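Local atomic coordinates of FAD-binding PCMH-type domain-containing protein (Gibberella zeae, PDB entry 6YJO), a protein that binds FAD covalently and probably acts as an oxidoreductase, perhaps oxidising oligosaccharides. Residues 175-179 and 384-388; 271-275 and 287-291; 408-412 and 473-478; 241-247 and 312-318; 348-352 and 442-446. One frame throughout, in Å; residues are numbered along the deposited sequence.

Contact 1 of 5, residues 175-179 and 384-388; sequences GYGFA and IDLFG. With FAD (flavin-adenine dinucleotide), chain C.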
# COMPACT_ATOMS: atom_id res chain seq x y z
N GLY A 175 2.17 -3.46 -2.09
CA GLY A 175 3.44 -3.08 -1.52
C GLY A 175 4.40 -2.61 -2.59
O GLY A 175 5.13 -3.43 -3.17
N TYR A 176 4.41 -1.31 -2.86
CA TYR A 176 5.21 -0.73 -3.93
C TYR A 176 6.14 0.33 -3.37
O TYR A 176 5.75 1.11 -2.49
CB TYR A 176 4.32 -0.12 -5.02
CG TYR A 176 5.10 0.40 -6.20
CD1 TYR A 176 5.68 1.67 -6.18
CD2 TYR A 176 5.28 -0.37 -7.34
CE1 TYR A 176 6.40 2.15 -7.25
CE2 TYR A 176 6.00 0.10 -8.42
CZ TYR A 176 6.55 1.36 -8.37
OH TYR A 176 7.27 1.84 -9.43
N GLY A 177 7.36 0.37 -3.89
CA GLY A 177 8.33 1.34 -3.45
C GLY A 177 9.46 1.45 -4.45
O GLY A 177 9.37 0.96 -5.58
N PHE A 178 10.54 2.09 -4.01
CA PHE A 178 11.68 2.39 -4.88
C PHE A 178 12.57 1.19 -5.14
O PHE A 178 13.61 1.35 -5.78
CB PHE A 178 12.49 3.54 -4.27
CG PHE A 178 11.84 4.88 -4.41
CD1 PHE A 178 11.27 5.27 -5.62
CD2 PHE A 178 11.78 5.76 -3.34
CE1 PHE A 178 10.66 6.50 -5.75
CE2 PHE A 178 11.17 7.00 -3.47
CZ PHE A 178 10.61 7.37 -4.68
N ALA A 179 12.19 -0.00 -4.68
CA ALA A 179 12.83 -1.25 -5.07
C ALA A 179 11.91 -2.17 -5.85
O ALA A 179 12.32 -3.27 -6.22
CB ALA A 179 13.35 -1.99 -3.83
N ILE A 384 3.42 9.94 -9.53
CA ILE A 384 3.25 9.04 -10.66
C ILE A 384 4.48 8.14 -10.69
O ILE A 384 5.54 8.53 -11.18
CB ILE A 384 3.09 9.78 -11.99
CG1 ILE A 384 2.24 11.04 -11.79
CG2 ILE A 384 2.45 8.88 -13.03
CD1 ILE A 384 1.91 11.76 -13.08
N ASP A 385 4.34 6.92 -10.18
CA ASP A 385 5.42 5.95 -10.22
C ASP A 385 5.48 5.28 -11.59
O ASP A 385 4.45 5.03 -12.22
CB ASP A 385 5.23 4.88 -9.15
CG ASP A 385 5.39 5.43 -7.74
OD1 ASP A 385 6.54 5.71 -7.34
OD2 ASP A 385 4.37 5.59 -7.05
N LEU A 386 6.70 5.01 -12.06
CA LEU A 386 6.88 4.12 -13.20
C LEU A 386 6.76 2.69 -12.69
O LEU A 386 7.64 2.20 -11.97
CB LEU A 386 8.22 4.39 -13.88
CG LEU A 386 8.43 5.84 -14.35
CD1 LEU A 386 9.61 5.93 -15.31
CD2 LEU A 386 7.16 6.41 -14.99
N PHE A 387 5.67 2.03 -13.05
CA PHE A 387 5.18 0.84 -12.36
C PHE A 387 5.46 -0.46 -13.11
O PHE A 387 5.94 -1.42 -12.52
CB PHE A 387 3.67 0.98 -12.13
CG PHE A 387 3.05 -0.16 -11.38
CD1 PHE A 387 3.05 -0.18 -10.00
CD2 PHE A 387 2.45 -1.20 -12.06
CE1 PHE A 387 2.47 -1.22 -9.31
CE2 PHE A 387 1.86 -2.24 -11.37
CZ PHE A 387 1.87 -2.25 -9.99
N GLY A 388 5.12 -0.51 -14.40
CA GLY A 388 5.22 -1.75 -15.15
C GLY A 388 6.10 -1.67 -16.38
O GLY A 388 7.09 -0.94 -16.40
PA FAD C . -3.92 -0.83 8.63
O1A FAD C . -4.95 0.23 8.75
O2A FAD C . -3.50 -1.45 9.97
O5B FAD C . -4.39 -1.95 7.63
C5B FAD C . -4.92 -1.63 6.33
C4B FAD C . -5.76 -2.77 5.83
O4B FAD C . -5.10 -4.02 6.13
C3B FAD C . -7.14 -2.87 6.48
O3B FAD C . -8.10 -3.38 5.55
C2B FAD C . -6.89 -3.84 7.63
O2B FAD C . -8.07 -4.51 8.04
C1B FAD C . -5.91 -4.81 6.97
N9A FAD C . -5.07 -5.54 7.92
C8A FAD C . -4.13 -5.02 8.77
N7A FAD C . -3.53 -5.92 9.52
C5A FAD C . -4.11 -7.11 9.12
C6A FAD C . -3.92 -8.44 9.53
N6A FAD C . -3.04 -8.82 10.47
N1A FAD C . -4.67 -9.40 8.94
C2A FAD C . -5.55 -9.03 8.00
N3A FAD C . -5.82 -7.81 7.53
C4A FAD C . -5.06 -6.89 8.14
N1 FAD C . 1.77 2.20 -0.14
C2 FAD C . 2.61 1.89 -1.17
O2 FAD C . 2.32 1.01 -2.00
N3 FAD C . 3.81 2.57 -1.31
C4 FAD C . 4.28 3.57 -0.49
O4 FAD C . 5.36 4.10 -0.71
C4X FAD C . 3.38 3.89 0.61
N5 FAD C . 3.74 4.83 1.44
C5X FAD C . 2.88 5.13 2.49
C6 FAD C . 3.23 6.15 3.37
C7 FAD C . 2.42 6.47 4.45
C7M FAD C . 2.85 7.56 5.40
C8 FAD C . 1.19 5.81 4.62
C8M FAD C . 0.28 6.13 5.77
C9 FAD C . 0.83 4.81 3.72
C9A FAD C . 1.66 4.47 2.66
N10 FAD C . 1.32 3.46 1.74
C10 FAD C . 2.15 3.15 0.70
C1' FAD C . 0.03 2.75 1.85
C2' FAD C . 0.11 1.44 2.61
O2' FAD C . 0.68 0.43 1.77
C3' FAD C . -1.30 1.02 3.00
O3' FAD C . -1.89 2.09 3.73
C4' FAD C . -1.38 -0.25 3.86
O4' FAD C . -2.46 -1.07 3.43
C5' FAD C . -1.55 0.10 5.32
O5' FAD C . -1.25 -1.06 6.12
P FAD C . -1.21 -0.97 7.68
O1P FAD C . -1.24 -2.38 8.28
O2P FAD C . -0.09 -0.09 8.10
O3P FAD C . -2.61 -0.24 7.95
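Tyr176 sets its ring beside that of Phe387 in an offset arrangement, the two planes 24° apart and the centroids 5.2 Å apart, slid so far that the rings barely overlap; Tyr176 CE2 and Phe387 CD1 nonetheless approach to 3.4 Å. The contact illustrates how an FAD-binding domain of the PCMH type meets its partner domain, whose antiparallel sheet contributes the end of strand 380-386. The backbone of Tyr176 serves the flavin while its side chain serves the sheet. Tyr176 N donates to FAD O2 at 3.2 Å, and FAD N3 donates to Tyr176 O at 2.7 Å, so one residue reads the pyrimidine edge of the isoalloxazine through complementary main-chain groups. The loop just before it adopts a conformation suited to glycine: at the backbone angles of Gly175 a side chain would collide with the preceding carbonyl. From this anchored backbone the t rotamer of Tyr176 sends the ring across to strand 380-386, where Tyr176 CE1 lies 3.5 Å from Asp385 CG. The carboxylate has its polar partner elsewhere, since Asp385 OD1 is hydrogen-bonded to Gln276. Phe178 adds a looser contact with Asp385, and Phe387 packs on its far end against Phe410. At the tip of the tyrosine, Leu386 O sits at the ring edge, near its plane, 2.6 Å from Tyr176 OH.

Contact 2 of 5, residues 271-275 and 287-291; sequences KELNM and QGVYY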
# COMPACT_ATOMS: atom_id res chain seq x y z
N LYS A 271 16.09 -2.25 -15.51
CA LYS A 271 15.36 -2.64 -14.32
C LYS A 271 16.04 -2.16 -13.04
O LYS A 271 15.39 -2.09 -12.00
CB LYS A 271 15.19 -4.16 -14.28
CG LYS A 271 16.42 -4.94 -13.85
CD LYS A 271 16.20 -6.43 -14.01
CE LYS A 271 17.48 -7.21 -13.76
NZ LYS A 271 18.54 -6.85 -14.74
N GLU A 272 17.34 -1.83 -13.10
CA GLU A 272 18.02 -1.24 -11.96
C GLU A 272 17.49 0.14 -11.59
O GLU A 272 17.85 0.66 -10.53
CB GLU A 272 19.53 -1.14 -12.23
CG GLU A 272 20.31 -2.43 -12.02
CD GLU A 272 20.23 -3.37 -13.20
OE1 GLU A 272 19.70 -2.96 -14.26
OE2 GLU A 272 20.70 -4.53 -13.09
N LEU A 273 16.65 0.73 -12.43
CA LEU A 273 16.20 2.11 -12.27
C LEU A 273 14.77 2.14 -11.73
O LEU A 273 13.89 1.45 -12.25
CB LEU A 273 16.28 2.84 -13.60
CG LEU A 273 15.83 4.30 -13.65
CD1 LEU A 273 16.75 5.20 -12.84
CD2 LEU A 273 15.75 4.76 -15.09
N ASN A 274 14.55 2.94 -10.69
CA ASN A 274 13.24 3.12 -10.07
C ASN A 274 12.94 4.61 -10.02
O ASN A 274 13.77 5.40 -9.57
CB ASN A 274 13.22 2.52 -8.66
CG ASN A 274 13.49 1.02 -8.66
OD1 ASN A 274 12.57 0.21 -8.64
ND2 ASN A 274 14.77 0.65 -8.69
N MET A 275 11.74 5.00 -10.46
CA MET A 275 11.45 6.41 -10.67
C MET A 275 10.00 6.72 -10.34
O MET A 275 9.12 5.88 -10.49
CB MET A 275 11.73 6.82 -12.12
CG MET A 275 12.31 8.21 -12.26
SD MET A 275 12.95 8.52 -13.91
CE MET A 275 11.43 8.91 -14.78
N GLN A 287 12.20 12.00 -9.08
CA GLN A 287 13.05 11.43 -8.04
C GLN A 287 12.92 9.92 -8.04
O GLN A 287 11.84 9.38 -8.31
CB GLN A 287 12.68 12.00 -6.66
CG GLN A 287 11.27 11.61 -6.20
CD GLN A 287 10.76 12.47 -5.06
OE1 GLN A 287 11.34 13.50 -4.74
NE2 GLN A 287 9.66 12.04 -4.44
N GLY A 288 14.01 9.23 -7.71
CA GLY A 288 13.99 7.79 -7.70
C GLY A 288 15.26 7.21 -7.12
O GLY A 288 16.00 7.89 -6.41
N VAL A 289 15.50 5.93 -7.43
CA VAL A 289 16.65 5.19 -6.92
C VAL A 289 17.20 4.31 -8.03
O VAL A 289 16.45 3.59 -8.69
CB VAL A 289 16.29 4.33 -5.70
CG1 VAL A 289 17.49 3.47 -5.30
CG2 VAL A 289 15.83 5.20 -4.53
N TYR A 290 18.52 4.36 -8.23
CA TYR A 290 19.22 3.49 -9.17
C TYR A 290 20.18 2.62 -8.38
O TYR A 290 21.10 3.13 -7.74
CB TYR A 290 19.97 4.30 -10.22
CG TYR A 290 20.65 3.45 -11.28
CD1 TYR A 290 19.94 3.01 -12.39
CD2 TYR A 290 21.99 3.10 -11.17
CE1 TYR A 290 20.55 2.23 -13.36
CE2 TYR A 290 22.61 2.32 -12.13
CZ TYR A 290 21.89 1.89 -13.22
OH TYR A 290 22.49 1.12 -14.19
N TYR A 291 19.96 1.31 -8.41
CA TYR A 291 20.83 0.37 -7.71
C TYR A 291 22.06 0.14 -8.59
O TYR A 291 22.13 -0.78 -9.40
CB TYR A 291 20.08 -0.92 -7.40
CG TYR A 291 18.90 -0.65 -6.49
CD1 TYR A 291 19.09 -0.32 -5.16
CD2 TYR A 291 17.60 -0.69 -6.98
CE1 TYR A 291 18.02 -0.05 -4.33
CE2 TYR A 291 16.52 -0.42 -6.16
CZ TYR A 291 16.74 -0.10 -4.83
OH TYR A 291 15.67 0.17 -4.00
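Two short, reciprocal hydrogen bonds hold the centre of this pairing: Asn274 N donates to Val289 O and Val289 N to Asn274 O, each at 2.8 Å, as expected of an antiparallel hydrogen-bonded pair. A third, Tyr291 N to Glu272 O at 3.1 Å, extends the pairing past the end of the strand. The side chain of Asn274 adds a weak bond from ND2 to Val289 O at 3.4 Å, but its stronger partner is Thr182. Non-hydrogen-bonded pairs flank the centre. At one, Leu273 CB packs on Tyr290 CD1 at 3.9 Å; at the other, Met275 faces Gly288, with CA atoms only 4.1 Å apart. A side chain on Gly288 would clash with Asn274 O, so glycine permits this close approach, and Gly288 CA makes a CA-H...O contact of 3.0 Å with Asn274 O. Leu273, Met275 and Tyr290 face helix 294-308, whereas Val289 and Tyr291 reach helix 320-326. The arrangement is that of a beta hairpin, 273-280 with 283-290, inside a larger antiparallel sheet.

Contact 3 of 5, residues 408-412 and 473-478; sequences SAFPH and RYYGKS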
# COMPACT_ATOMS: atom_id res chain seq x y z
N SER A 408 -1.58 -14.89 -7.94
CA SER A 408 -1.93 -13.66 -7.25
C SER A 408 -3.18 -13.04 -7.86
O SER A 408 -3.33 -13.00 -9.08
CB SER A 408 -0.77 -12.65 -7.29
OG SER A 408 -1.13 -11.46 -6.62
N ALA A 409 -4.06 -12.55 -6.99
CA ALA A 409 -5.28 -11.88 -7.44
C ALA A 409 -5.02 -10.46 -7.92
O ALA A 409 -5.88 -9.89 -8.59
CB ALA A 409 -6.31 -11.87 -6.31
N PHE A 410 -3.88 -9.87 -7.57
CA PHE A 410 -3.54 -8.51 -7.99
C PHE A 410 -3.66 -8.39 -9.51
O PHE A 410 -3.01 -9.15 -10.24
CB PHE A 410 -2.12 -8.15 -7.55
CG PHE A 410 -1.73 -6.73 -7.88
CD1 PHE A 410 -2.07 -5.69 -7.02
CD2 PHE A 410 -1.00 -6.44 -9.02
CE1 PHE A 410 -1.71 -4.39 -7.31
CE2 PHE A 410 -0.64 -5.14 -9.31
CZ PHE A 410 -0.99 -4.11 -8.45
N PRO A 411 -4.46 -7.45 -10.02
CA PRO A 411 -4.84 -7.48 -11.44
C PRO A 411 -4.07 -6.53 -12.35
O PRO A 411 -4.26 -6.58 -13.57
CB PRO A 411 -6.31 -7.08 -11.39
CG PRO A 411 -6.34 -6.05 -10.28
CD PRO A 411 -5.28 -6.47 -9.27
N HIS A 412 -3.20 -5.68 -11.79
CA HIS A 412 -2.69 -4.52 -12.52
C HIS A 412 -1.27 -4.71 -13.04
O HIS A 412 -0.61 -3.72 -13.38
CB HIS A 412 -2.76 -3.28 -11.62
CG HIS A 412 -4.14 -2.98 -11.12
ND1 HIS A 412 -5.22 -2.80 -11.96
CD2 HIS A 412 -4.61 -2.83 -9.86
CE1 HIS A 412 -6.30 -2.55 -11.24
NE2 HIS A 412 -5.96 -2.56 -9.96
N ARG A 473 -12.30 -1.66 -9.39
CA ARG A 473 -11.07 -1.00 -9.79
C ARG A 473 -9.84 -1.57 -9.09
O ARG A 473 -8.78 -1.67 -9.71
CB ARG A 473 -11.17 0.51 -9.53
CG ARG A 473 -12.29 1.20 -10.30
CD ARG A 473 -12.06 1.18 -11.80
NE ARG A 473 -13.20 1.73 -12.53
CZ ARG A 473 -13.34 1.69 -13.85
NH1 ARG A 473 -12.41 1.12 -14.61
NH2 ARG A 473 -14.42 2.22 -14.42
N TYR A 474 -9.95 -1.93 -7.81
CA TYR A 474 -8.79 -2.50 -7.12
C TYR A 474 -8.49 -3.90 -7.62
O TYR A 474 -7.32 -4.28 -7.78
CB TYR A 474 -9.02 -2.55 -5.61
CG TYR A 474 -9.42 -1.26 -4.93
CD1 TYR A 474 -9.23 -0.02 -5.54
CD2 TYR A 474 -9.97 -1.28 -3.66
CE1 TYR A 474 -9.60 1.15 -4.90
CE2 TYR A 474 -10.34 -0.12 -3.01
CZ TYR A 474 -10.16 1.09 -3.63
OH TYR A 474 -10.53 2.25 -2.99
N TYR A 475 -9.54 -4.70 -7.87
CA TYR A 475 -9.39 -6.13 -8.06
C TYR A 475 -9.79 -6.61 -9.45
O TYR A 475 -9.53 -7.77 -9.78
CB TYR A 475 -10.22 -6.88 -7.00
CG TYR A 475 -9.90 -6.39 -5.60
CD1 TYR A 475 -8.59 -6.33 -5.15
CD2 TYR A 475 -10.90 -5.94 -4.75
CE1 TYR A 475 -8.28 -5.86 -3.88
CE2 TYR A 475 -10.60 -5.47 -3.49
CZ TYR A 475 -9.30 -5.43 -3.06
OH TYR A 475 -9.00 -4.97 -1.80
N GLY A 476 -10.41 -5.76 -10.26
CA GLY A 476 -10.56 -6.08 -11.68
C GLY A 476 -11.27 -7.40 -11.90
O GLY A 476 -12.31 -7.69 -11.30
N LYS A 477 -10.71 -8.22 -12.79
CA LYS A 477 -11.32 -9.48 -13.19
C LYS A 477 -11.09 -10.60 -12.18
O LYS A 477 -11.48 -11.75 -12.44
CB LYS A 477 -10.79 -9.92 -14.56
CG LYS A 477 -9.31 -10.28 -14.60
CD LYS A 477 -8.91 -10.80 -15.98
CE LYS A 477 -7.42 -11.09 -16.05
NZ LYS A 477 -7.07 -11.93 -17.24
N SER A 478 -10.46 -10.30 -11.04
CA SER A 478 -10.38 -11.25 -9.94
C SER A 478 -11.62 -11.25 -9.07
O SER A 478 -11.79 -12.17 -8.26
CB SER A 478 -9.15 -10.95 -9.08
OG SER A 478 -7.95 -11.27 -9.76
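His412 takes an m rotamer that swings its imidazole to the carbonyl end of helix 467-475, where NE2 makes a weak hydrogen bond to Tyr474 O at 3.1 Å; it also bonds weakly to Met456 O. Beside it, the C-gamma endo ring of Pro411 brings CG to 3.2 Å from Tyr474 O and 3.6 Å from Tyr475 C, resting on the last helical peptides. Gly476 then leaves the helix with positive phi, and a CB there would be tight against Pro411 CB. Two residues on, Ser478 in its m rotamer points at the loop and donates from OG to Ala409 O at 2.7 Å, while its own N is bonded to Tyr475 O at 3.0 Å. The larger helical side chains turn elsewhere: Arg473 makes salt bridges with Glu469 and Asp451, and the hydroxyl of Tyr474 binds Gln499. This joint of loop and berberine-like region thus relies on side-chain-to-carbonyl bonds, weak from His412 and clear from Ser478 just past the helix, not on a salt bridge.

Contact 4 of 5, residues 241-247 and 312-318; sequences VTPFSIE and ISTASTG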
# COMPACT_ATOMS: atom_id res chain seq x y z
N VAL A 241 23.86 2.00 -3.89
CA VAL A 241 22.52 2.51 -4.18
C VAL A 241 22.60 4.02 -4.33
O VAL A 241 23.16 4.70 -3.46
CB VAL A 241 21.51 2.10 -3.09
CG1 VAL A 241 21.87 0.73 -2.52
CG2 VAL A 241 21.42 3.13 -1.98
N THR A 242 22.04 4.54 -5.42
CA THR A 242 22.12 5.97 -5.74
C THR A 242 20.73 6.59 -5.81
O THR A 242 20.04 6.47 -6.84
CB THR A 242 22.85 6.17 -7.07
OG1 THR A 242 24.11 5.49 -7.04
CG2 THR A 242 23.09 7.66 -7.32
N PRO A 243 20.27 7.26 -4.75
CA PRO A 243 19.10 8.13 -4.90
C PRO A 243 19.41 9.31 -5.81
O PRO A 243 20.57 9.70 -5.98
CB PRO A 243 18.81 8.60 -3.47
CG PRO A 243 19.51 7.62 -2.58
CD PRO A 243 20.69 7.11 -3.35
N PHE A 244 18.36 9.87 -6.41
CA PHE A 244 18.51 11.05 -7.25
C PHE A 244 17.22 11.86 -7.26
O PHE A 244 16.13 11.34 -7.03
CB PHE A 244 18.91 10.68 -8.68
CG PHE A 244 17.89 9.84 -9.42
CD1 PHE A 244 17.86 8.46 -9.27
CD2 PHE A 244 16.98 10.43 -10.27
CE1 PHE A 244 16.93 7.70 -9.95
CE2 PHE A 244 16.04 9.67 -10.96
CZ PHE A 244 16.02 8.30 -10.80
N SER A 245 17.38 13.16 -7.54
CA SER A 245 16.27 14.06 -7.82
C SER A 245 16.60 14.88 -9.06
O SER A 245 17.77 15.16 -9.34
CB SER A 245 15.97 15.00 -6.64
OG SER A 245 16.93 16.05 -6.56
N ILE A 246 15.57 15.25 -9.81
CA ILE A 246 15.65 16.21 -10.90
C ILE A 246 14.53 17.22 -10.66
O ILE A 246 13.35 16.87 -10.74
CB ILE A 246 15.50 15.56 -12.28
CG1 ILE A 246 16.59 14.52 -12.53
CG2 ILE A 246 15.52 16.64 -13.36
CD1 ILE A 246 16.06 13.09 -12.55
N GLU A 247 14.90 18.47 -10.38
CA GLU A 247 13.93 19.53 -10.15
C GLU A 247 13.54 20.17 -11.47
O GLU A 247 14.39 20.41 -12.34
CB GLU A 247 14.50 20.58 -9.20
CG GLU A 247 15.01 20.01 -7.88
CD GLU A 247 15.51 21.09 -6.94
OE1 GLU A 247 15.43 22.28 -7.31
OE2 GLU A 247 15.99 20.74 -5.84
N ILE A 312 20.37 16.25 -13.52
CA ILE A 312 20.27 15.85 -12.12
C ILE A 312 20.50 17.06 -11.23
O ILE A 312 21.44 17.85 -11.43
CB ILE A 312 21.26 14.72 -11.81
CG1 ILE A 312 20.61 13.36 -12.09
CG2 ILE A 312 21.74 14.79 -10.36
CD1 ILE A 312 21.56 12.19 -12.03
N SER A 313 19.64 17.22 -10.22
CA SER A 313 19.80 18.27 -9.23
C SER A 313 20.61 17.79 -8.03
O SER A 313 21.58 18.44 -7.64
CB SER A 313 18.42 18.77 -8.78
OG SER A 313 17.80 19.53 -9.80
N THR A 314 20.24 16.64 -7.46
CA THR A 314 20.98 16.03 -6.37
C THR A 314 21.12 14.54 -6.65
O THR A 314 20.19 13.89 -7.14
CB THR A 314 20.29 16.24 -5.02
OG1 THR A 314 18.98 15.65 -5.04
CG2 THR A 314 20.16 17.74 -4.72
N ALA A 315 22.30 14.00 -6.35
CA ALA A 315 22.56 12.58 -6.54
C ALA A 315 23.72 12.18 -5.65
O ALA A 315 24.70 12.92 -5.53
CB ALA A 315 22.85 12.25 -8.01
N SER A 316 23.58 11.03 -5.01
CA SER A 316 24.55 10.58 -4.02
C SER A 316 24.48 9.06 -3.93
O SER A 316 23.40 8.48 -4.06
CB SER A 316 24.28 11.22 -2.66
OG SER A 316 25.16 10.72 -1.67
N THR A 317 25.63 8.43 -3.73
CA THR A 317 25.72 6.99 -3.61
C THR A 317 26.00 6.60 -2.17
O THR A 317 26.76 7.28 -1.46
CB THR A 317 26.81 6.43 -4.53
OG1 THR A 317 26.68 7.00 -5.84
CG2 THR A 317 26.71 4.91 -4.64
N GLY A 318 25.40 5.50 -1.74
CA GLY A 318 25.54 5.08 -0.36
C GLY A 318 24.92 3.72 -0.12
O GLY A 318 24.62 2.98 -1.05
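Main-chain donors and acceptors are matched cleanly at the Val241 end of this antiparallel pairing, with weaker or shared bonds farther along. Val241 N donates to Gly318 O at 3.1 Å and Gly318 N returns a bond to Val241 O at 2.9 Å. The next interval contains Pro243, whose nitrogen has no hydrogen to offer Ser316 O; that carbonyl instead receives a CA-H...O contact from Thr242 CA at 3.3 Å and lies 3.1 Å from Pro243 CD. Pro243 O takes a weak bond from Ser316 N at 3.4 Å. Ser245 N is better served, by Thr314 O at 2.9 Å. Its carbonyl has two donors, because Ser313 and Thr314 both face Ser245 in a classic beta bulge: Ser313 N reaches Ser245 O at 2.9 Å, and Thr314 N reaches it weakly at 3.4 Å. Hydroxyls supplement the backbone. Ser245 OG and Thr314 OG1 are hydrogen-bonded at 2.6 Å, either a possible donor, Ser313 OG accepts from Glu247 N at 3.1 Å, and Thr317 OG1 donates to Thr242 OG1 at 3.2 Å, the latter also bonded to Gly292 O. Apolar contacts are modest, such as Phe244 CB to Ala315 CB at 4.3 Å, although Phe244 also packs on Leu273 and Met275. The short outer strand 314-315 is thus attached to the sheet chiefly by polar bonds, with hydroxyls adding to the backbone's, several around the bulge.

Contact 5 of 5, residues 348-352 and 442-446; sequences TSLMT and RDSVT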
# COMPACT_ATOMS: atom_id res chain seq x y z
N THR A 348 -6.46 9.47 -3.54
CA THR A 348 -6.98 8.53 -4.53
C THR A 348 -5.84 8.15 -5.45
O THR A 348 -4.75 8.72 -5.39
CB THR A 348 -8.16 9.13 -5.30
OG1 THR A 348 -8.69 8.15 -6.20
CG2 THR A 348 -7.74 10.37 -6.09
N SER A 349 -6.10 7.17 -6.32
CA SER A 349 -5.05 6.57 -7.13
C SER A 349 -5.57 6.28 -8.53
O SER A 349 -6.76 6.41 -8.83
CB SER A 349 -4.53 5.27 -6.50
OG SER A 349 -5.58 4.34 -6.34
N LEU A 350 -4.64 5.89 -9.40
CA LEU A 350 -4.96 5.34 -10.71
C LEU A 350 -3.89 4.32 -11.07
O LEU A 350 -2.73 4.44 -10.67
CB LEU A 350 -5.04 6.42 -11.80
CG LEU A 350 -6.29 7.29 -11.83
CD1 LEU A 350 -6.14 8.36 -12.91
CD2 LEU A 350 -7.54 6.45 -12.09
N MET A 351 -4.30 3.30 -11.82
CA MET A 351 -3.41 2.26 -12.34
C MET A 351 -3.62 2.22 -13.85
O MET A 351 -4.29 1.33 -14.38
CB MET A 351 -3.69 0.90 -11.67
CG MET A 351 -3.40 0.87 -10.17
SD MET A 351 -2.11 -0.30 -9.72
CE MET A 351 -0.71 0.37 -10.61
N THR A 352 -3.03 3.18 -14.55
CA THR A 352 -3.28 3.38 -15.97
C THR A 352 -2.27 2.63 -16.83
O THR A 352 -1.19 2.23 -16.38
CB THR A 352 -3.21 4.87 -16.34
OG1 THR A 352 -1.88 5.35 -16.17
CG2 THR A 352 -4.16 5.69 -15.49
N ARG A 442 -8.32 13.14 -11.26
CA ARG A 442 -8.38 11.73 -11.65
C ARG A 442 -9.23 11.54 -12.91
O ARG A 442 -8.83 10.81 -13.83
CB ARG A 442 -8.91 10.89 -10.49
CG ARG A 442 -9.52 9.55 -10.88
CD ARG A 442 -9.70 8.64 -9.66
NE ARG A 442 -11.09 8.21 -9.49
CZ ARG A 442 -11.96 8.76 -8.66
NH1 ARG A 442 -11.61 9.79 -7.88
NH2 ARG A 442 -13.20 8.29 -8.59
N ASP A 443 -10.39 12.20 -12.98
CA ASP A 443 -11.26 12.02 -14.14
C ASP A 443 -10.63 12.58 -15.40
O ASP A 443 -10.79 12.00 -16.49
CB ASP A 443 -12.61 12.68 -13.89
CG ASP A 443 -13.38 12.02 -12.76
OD1 ASP A 443 -13.13 10.83 -12.49
OD2 ASP A 443 -14.24 12.69 -12.15
N SER A 444 -9.92 13.71 -15.30
CA SER A 444 -9.26 14.29 -16.46
C SER A 444 -8.36 13.28 -17.17
O SER A 444 -8.10 13.41 -18.37
CB SER A 444 -8.44 15.51 -16.03
OG SER A 444 -7.26 15.12 -15.35
N VAL A 445 -7.87 12.28 -16.44
CA VAL A 445 -7.02 11.25 -17.02
C VAL A 445 -7.84 10.19 -17.72
O VAL A 445 -7.50 9.75 -18.83
CB VAL A 445 -6.12 10.64 -15.93
CG1 VAL A 445 -5.47 9.36 -16.43
CG2 VAL A 445 -5.08 11.64 -15.45
N THR A 446 -8.94 9.75 -17.10
CA THR A 446 -9.63 8.54 -17.51
C THR A 446 -10.78 8.77 -18.48
O THR A 446 -11.27 7.80 -19.08
CB THR A 446 -10.17 7.81 -16.27
OG1 THR A 446 -11.04 8.69 -15.55
CG2 THR A 446 -9.02 7.38 -15.37
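Strand 348-352 and helix 442-446 run almost alongside each other, their directions 14° apart and their axes 9.8 Å apart at closest approach, as in an alpha/beta layered packing where a helix covers one face of a sheet. The strand belongs to 346-352, an outermost member of the seven-stranded antiparallel sheet, and the helical turn closes helix 431-446. Separated this far, the backbones meet through side chains. Thr348, Leu350 and Thr352 point at the helix, and Ser349 and Met351 lie on the other face, where Ser349 OG is hydrogen-bonded to the backbone N of Tyr457, an FAD-binding residue. Leu350 is the main apolar element: it meets Arg442, Val445 and Thr446, positions i, i+3 and i+4, which fall on one side of the helix. Leu350 CD2 lies 3.9 Å from Arg442 CG and 3.7 Å from Thr446 CG2. Val445 CG1 also reaches Thr352 CG2 at 4.0 Å, while Ser444 and Val445 also touch Phe363 of helix 357-371. Arg442 uses its aliphatic part here, with CD 3.6 Å from Thr348 OG1; its charge is paired with Asp462 through a salt bridge, and the same carboxylate accepts a hydrogen bond from Thr348 OG1. Farther up the strand, Leu350 CD1 rests on Val445 CG1 at 3.7 Å.

In the fold
From the N terminus, contact 1 opens first, in the flavin-binding loop 175-179, and closes at 384-388 only after the chain has built most of the antiparallel sheet. Within that loop contact 4 spans 241-247 to 312-318, and contact 2, the hairpin, nests inside contact 4; together they pair four strands at one side of the sheet. Contact 5 opens at 348-352, before contact 1 closes, and closes at 442-446, so the two cross. Contact 3 opens at 408-412, beyond contact 1, and closes at 473-478, crossing contact 5. Phe387, Met351, Phe410 and His412 meet where contacts 1, 3 and 5 converge, between the sheet's edge and the loop before strand 417-423.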